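Local coordinates for protein acyl-CoA dehydrogenase (Bacillus anthracis, PDB 3OWA) that probably oxidises acyl-CoA thioesters to their enoyl-CoA products, using bound FAD as the electron acceptor, at residues Tyr319-Leu331 with Leu503-Lys515. Sequence-based numbering, arbitrary orientation.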
loop_
_atom_site.group_PDB
_atom_site.type_symbol
_atom_site.label_atom_id
_atom_site.label_comp_id
_atom_site.label_asym_id
_atom_site.label_seq_id
_atom_site.Cartn_x
_atom_site.Cartn_y
_atom_site.Cartn_z
ATOM N N TYR A 319 10.579 14.939 -1.806
ATOM C CA TYR A 319 11.802 15.752 -1.797
ATOM C C TYR A 319 12.984 14.808 -1.662
ATOM O O TYR A 319 13.940 14.909 -2.406
ATOM C CB TYR A 319 11.817 16.749 -0.628
ATOM C CG TYR A 319 13.086 17.605 -0.582
ATOM C CD1 TYR A 319 13.274 18.658 -1.492
ATOM C CD2 TYR A 319 14.091 17.365 0.374
ATOM C CE1 TYR A 319 14.445 19.443 -1.459
ATOM C CE2 TYR A 319 15.262 18.158 0.421
ATOM C CZ TYR A 319 15.419 19.188 -0.498
ATOM O OH TYR A 319 16.556 19.968 -0.464
ATOM N N ALA A 320 12.915 13.854 -0.733
ATOM C CA ALA A 320 14.064 12.963 -0.578
ATOM C C ALA A 320 14.276 12.108 -1.832
ATOM O O ALA A 320 15.419 11.929 -2.257
ATOM C CB ALA A 320 13.968 12.104 0.697
ATOM N N ALA A 321 13.190 11.638 -2.454
ATOM C CA ALA A 321 13.302 10.847 -3.689
ATOM C C ALA A 321 13.862 11.656 -4.856
ATOM O O ALA A 321 14.739 11.193 -5.601
ATOM C CB ALA A 321 11.917 10.199 -4.072
ATOM N N GLU A 322 13.317 12.856 -5.048
ATOM C CA GLU A 322 13.773 13.720 -6.114
ATOM C C GLU A 322 15.267 14.046 -5.932
ATOM O O GLU A 322 16.033 13.977 -6.897
ATOM C CB GLU A 322 12.977 15.025 -6.142
ATOM C CG GLU A 322 13.427 15.988 -7.225
ATOM C CD GLU A 322 12.809 17.370 -7.074
ATOM O OE1 GLU A 322 12.684 17.899 -5.920
ATOM O OE2 GLU A 322 12.457 17.941 -8.129
ATOM N N SER A 323 15.671 14.382 -4.704
ATOM C CA SER A 323 17.078 14.680 -4.426
ATOM C C SER A 323 17.989 13.494 -4.735
ATOM O O SER A 323 19.024 13.651 -5.385
ATOM C CB SER A 323 17.289 15.135 -2.983
ATOM O OG SER A 323 16.373 16.159 -2.624
ATOM N N SER A 324 17.635 12.311 -4.266
ATOM C CA SER A 324 18.535 11.191 -4.449
ATOM C C SER A 324 18.577 10.664 -5.912
ATOM O O SER A 324 19.619 10.184 -6.381
ATOM C CB SER A 324 18.233 10.061 -3.435
ATOM O OG SER A 324 16.928 9.558 -3.610
ATOM N N VAL A 325 17.466 10.783 -6.638
ATOM C CA VAL A 325 17.440 10.355 -8.050
ATOM C C VAL A 325 18.315 11.262 -8.930
ATOM O O VAL A 325 19.090 10.760 -9.749
ATOM C CB VAL A 325 15.989 10.228 -8.622
ATOM C CG1 VAL A 325 16.015 9.855 -10.060
ATOM C CG2 VAL A 325 15.222 9.134 -7.881
ATOM N N TYR A 326 18.169 12.580 -8.800
ATOM C CA TYR A 326 18.955 13.499 -9.626
ATOM C C TYR A 326 20.431 13.535 -9.240
ATOM O O TYR A 326 21.271 13.817 -10.074
ATOM C CB TYR A 326 18.349 14.908 -9.679
ATOM C CG TYR A 326 17.220 14.957 -10.678
ATOM C CD1 TYR A 326 15.879 14.880 -10.265
ATOM C CD2 TYR A 326 17.494 15.008 -12.044
ATOM C CE1 TYR A 326 14.838 14.884 -11.222
ATOM C CE2 TYR A 326 16.483 15.023 -12.993
ATOM C CZ TYR A 326 15.160 14.949 -12.573
ATOM O OH TYR A 326 14.176 14.960 -13.520
ATOM N N ARG A 327 20.718 13.199 -7.991
ATOM C CA ARG A 327 22.073 12.950 -7.554
ATOM C C ARG A 327 22.666 11.838 -8.405
ATOM O O ARG A 327 23.758 11.980 -8.916
ATOM C CB ARG A 327 22.104 12.554 -6.077
ATOM C CG ARG A 327 23.485 12.140 -5.565
ATOM C CD ARG A 327 23.483 11.975 -4.069
ATOM N NE ARG A 327 24.797 11.643 -3.525
ATOM C CZ ARG A 327 25.036 11.373 -2.242
ATOM N NH1 ARG A 327 24.052 11.388 -1.338
ATOM N NH2 ARG A 327 26.271 11.080 -1.866
ATOM N N THR A 328 21.954 10.717 -8.540
ATOM C CA THR A 328 22.448 9.614 -9.339
ATOM C C THR A 328 22.633 10.013 -10.813
ATOM O O THR A 328 23.654 9.662 -11.437
ATOM C CB THR A 328 21.495 8.394 -9.218
ATOM O OG1 THR A 328 21.440 7.980 -7.855
ATOM C CG2 THR A 328 21.978 7.228 -10.052
ATOM N N VAL A 329 21.641 10.719 -11.369
ATOM C CA VAL A 329 21.713 11.200 -12.750
ATOM C C VAL A 329 22.964 12.079 -12.899
ATOM O O VAL A 329 23.746 11.912 -13.844
ATOM C CB VAL A 329 20.427 11.961 -13.176
ATOM C CG1 VAL A 329 20.545 12.425 -14.610
ATOM C CG2 VAL A 329 19.156 11.046 -13.024
ATOM N N GLY A 330 23.171 12.974 -11.925
ATOM C CA GLY A 330 24.387 13.778 -11.848
ATOM C C GLY A 330 25.697 13.005 -11.811
ATOM O O GLY A 330 26.671 13.437 -12.428
ATOM N N LEU A 331 25.740 11.873 -11.100
ATOM C CA LEU A 331 26.963 11.046 -11.060
ATOM C C LEU A 331 27.282 10.468 -12.440
ATOM O O LEU A 331 28.447 10.458 -12.881
ATOM C CB LEU A 331 26.869 9.918 -10.026
ATOM C CG LEU A 331 26.897 10.316 -8.551
ATOM C CD1 LEU A 331 26.398 9.192 -7.665
ATOM C CD2 LEU A 331 28.300 10.835 -8.103
ATOM N N LEU A 503 19.937 5.859 4.227
ATOM C CA LEU A 503 21.126 6.709 4.301
ATOM C C LEU A 503 21.363 7.584 3.043
ATOM O O LEU A 503 21.616 8.796 3.143
ATOM C CB LEU A 503 22.352 5.850 4.658
ATOM C CG LEU A 503 23.665 6.537 4.350
ATOM C CD1 LEU A 503 23.998 7.455 5.505
ATOM C CD2 LEU A 503 24.769 5.526 4.058
ATOM N N TYR A 504 21.270 6.965 1.871
ATOM C CA TYR A 504 21.412 7.657 0.586
ATOM C C TYR A 504 20.359 8.755 0.388
ATOM O O TYR A 504 20.667 9.859 -0.068
ATOM C CB TYR A 504 21.363 6.643 -0.588
ATOM C CG TYR A 504 21.753 7.205 -1.936
ATOM C CD1 TYR A 504 22.990 7.841 -2.120
ATOM C CD2 TYR A 504 20.895 7.110 -3.023
ATOM C CE1 TYR A 504 23.364 8.362 -3.354
ATOM C CE2 TYR A 504 21.256 7.620 -4.271
ATOM C CZ TYR A 504 22.502 8.248 -4.425
ATOM O OH TYR A 504 22.856 8.762 -5.655
ATOM N N ALA A 505 19.115 8.457 0.715
ATOM C CA ALA A 505 18.072 9.476 0.615
ATOM C C ALA A 505 18.299 10.630 1.622
ATOM O O ALA A 505 18.155 11.813 1.268
ATOM C CB ALA A 505 16.699 8.836 0.829
HETATM N N MSE A 506 18.652 10.285 2.857
HETATM C CA MSE A 506 18.942 11.293 3.904
HETATM C C MSE A 506 20.069 12.206 3.492
HETATM O O MSE A 506 19.939 13.417 3.559
HETATM C CB MSE A 506 19.345 10.624 5.214
HETATM C CG MSE A 506 18.219 9.985 5.973
HETATM SE SE MSE A 506 18.930 9.089 7.526
HETATM C CE MSE A 506 19.605 10.617 8.497
ATOM N N GLU A 507 21.194 11.626 3.082
ATOM C CA GLU A 507 22.356 12.425 2.668
ATOM C C GLU A 507 22.052 13.309 1.456
ATOM O O GLU A 507 22.478 14.465 1.391
ATOM C CB GLU A 507 23.553 11.513 2.386
ATOM C CG GLU A 507 24.821 12.264 1.975
ATOM C CD GLU A 507 26.004 11.346 1.594
ATOM O OE1 GLU A 507 27.115 11.549 2.137
ATOM O OE2 GLU A 507 25.842 10.428 0.748
ATOM N N SER A 508 21.319 12.762 0.487
ATOM C CA SER A 508 20.916 13.519 -0.706
ATOM C C SER A 508 20.075 14.732 -0.334
ATOM O O SER A 508 20.297 15.826 -0.868
ATOM C CB SER A 508 20.147 12.644 -1.704
ATOM O OG SER A 508 20.930 11.562 -2.190
ATOM N N ALA A 509 19.112 14.532 0.566
ATOM C CA ALA A 509 18.293 15.619 1.071
ATOM C C ALA A 509 19.153 16.652 1.840
ATOM O O ALA A 509 19.009 17.865 1.624
ATOM C CB ALA A 509 17.134 15.090 1.942
ATOM N N VAL A 510 20.048 16.175 2.706
ATOM C CA VAL A 510 20.897 17.088 3.502
ATOM C C VAL A 510 21.779 17.951 2.604
ATOM O O VAL A 510 21.810 19.178 2.739
ATOM C CB VAL A 510 21.770 16.346 4.531
ATOM C CG1 VAL A 510 22.773 17.314 5.181
ATOM C CG2 VAL A 510 20.901 15.738 5.608
ATOM N N LEU A 511 22.466 17.295 1.670
ATOM C CA LEU A 511 23.449 17.960 0.826
ATOM C C LEU A 511 22.781 18.918 -0.119
ATOM O O LEU A 511 23.302 20.007 -0.352
ATOM C CB LEU A 511 24.321 16.949 0.071
ATOM C CG LEU A 511 25.291 16.157 0.961
ATOM C CD1 LEU A 511 26.051 15.108 0.146
ATOM C CD2 LEU A 511 26.256 17.093 1.681
ATOM N N ARG A 512 21.615 18.532 -0.648
ATOM C CA ARG A 512 20.867 19.429 -1.534
ATOM C C ARG A 512 20.409 20.684 -0.794
ATOM O O ARG A 512 20.492 21.803 -1.332
ATOM C CB ARG A 512 19.663 18.719 -2.179
ATOM C CG ARG A 512 18.792 19.648 -2.989
ATOM C CD ARG A 512 17.610 18.919 -3.563
ATOM N NE ARG A 512 16.795 19.840 -4.330
ATOM C CZ ARG A 512 15.614 19.534 -4.844
ATOM N NH1 ARG A 512 15.114 18.301 -4.682
ATOM N NH2 ARG A 512 14.940 20.452 -5.531
ATOM N N THR A 513 19.933 20.502 0.432
ATOM C CA THR A 513 19.477 21.628 1.232
ATOM C C THR A 513 20.701 22.520 1.629
ATOM O O THR A 513 20.650 23.744 1.541
ATOM C CB THR A 513 18.670 21.147 2.464
ATOM O OG1 THR A 513 17.587 20.282 2.033
ATOM C CG2 THR A 513 18.131 22.339 3.267
ATOM N N GLU A 514 21.790 21.876 2.030
ATOM C CA GLU A 514 23.029 22.561 2.373
ATOM C C GLU A 514 23.527 23.387 1.193
ATOM O O GLU A 514 23.868 24.573 1.347
ATOM C CB GLU A 514 24.078 21.527 2.773
ATOM C CG GLU A 514 25.315 22.117 3.434
ATOM C CD GLU A 514 26.408 21.072 3.686
ATOM O OE1 GLU A 514 26.065 19.896 3.990
ATOM O OE2 GLU A 514 27.610 21.435 3.562
ATOM N N LYS A 515 23.546 22.777 0.008
ATOM C CA LYS A 515 23.928 23.498 -1.195
ATOM C C LYS A 515 23.029 24.711 -1.482
ATOM O O LYS A 515 23.530 25.791 -1.830
ATOM C CB LYS A 515 24.017 22.556 -2.408
ATOM C CG LYS A 515 24.020 23.309 -3.737
ATOM C CD LYS A 515 25.157 22.935 -4.652
ATOM C CE LYS A 515 25.201 21.485 -4.986
ATOM N NZ LYS A 515 25.943 21.336 -6.276
HETATM O O HOH W 1 12.285 20.643 -7.537
#
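Two buried arginines reach across in opposite directions, each to a glutamate and a serine of the other helix. Arg327 sets NH1 and NH2 on one atom, Glu507 OE2 (2.9 and 2.7 Å), both from the same face of the carboxylate. Arg512 NH1 meets Glu322 OE1 at 2.8 Å from above the carboxylate plane; further out, Lys468 pairs with Glu507 OE1, Arg512 NE forms a salt bridge with Glu31, and Tyr595 bonds Glu322 OE1. Each NH1 also donates within its guanidinium plane to a short serine, Ser508 OG or Ser323 OG, whose own proton goes to Tyr504 O or Tyr319 O one turn back. Extended arginine chains, with CG anti to the backbone N (chi1 174° in both), span the crossing. Tyrosine supplies both a cover and a polar end: CE1 lies over one face of each guanidinium, toward the rim, the planes 23° apart for Tyr319 with Arg512 and more tilted for Tyr504 with Arg327. Tyr319 OH donates to Thr513 OG1 (2.7 Å); Tyr504 OH and Thr328 OG1 share a hydrogen bond. At the centre small residues admit close approach: Ser508 CB packs tightly on Ser324 CA (3.5 Å), and the methyl groups of Ala320 and Ala505 touch beside it. The axes, 7.9 Å apart, cross at 88°, a near-perpendicular helix packing within the all-helical C-terminal part of this acyl-CoA dehydrogenase.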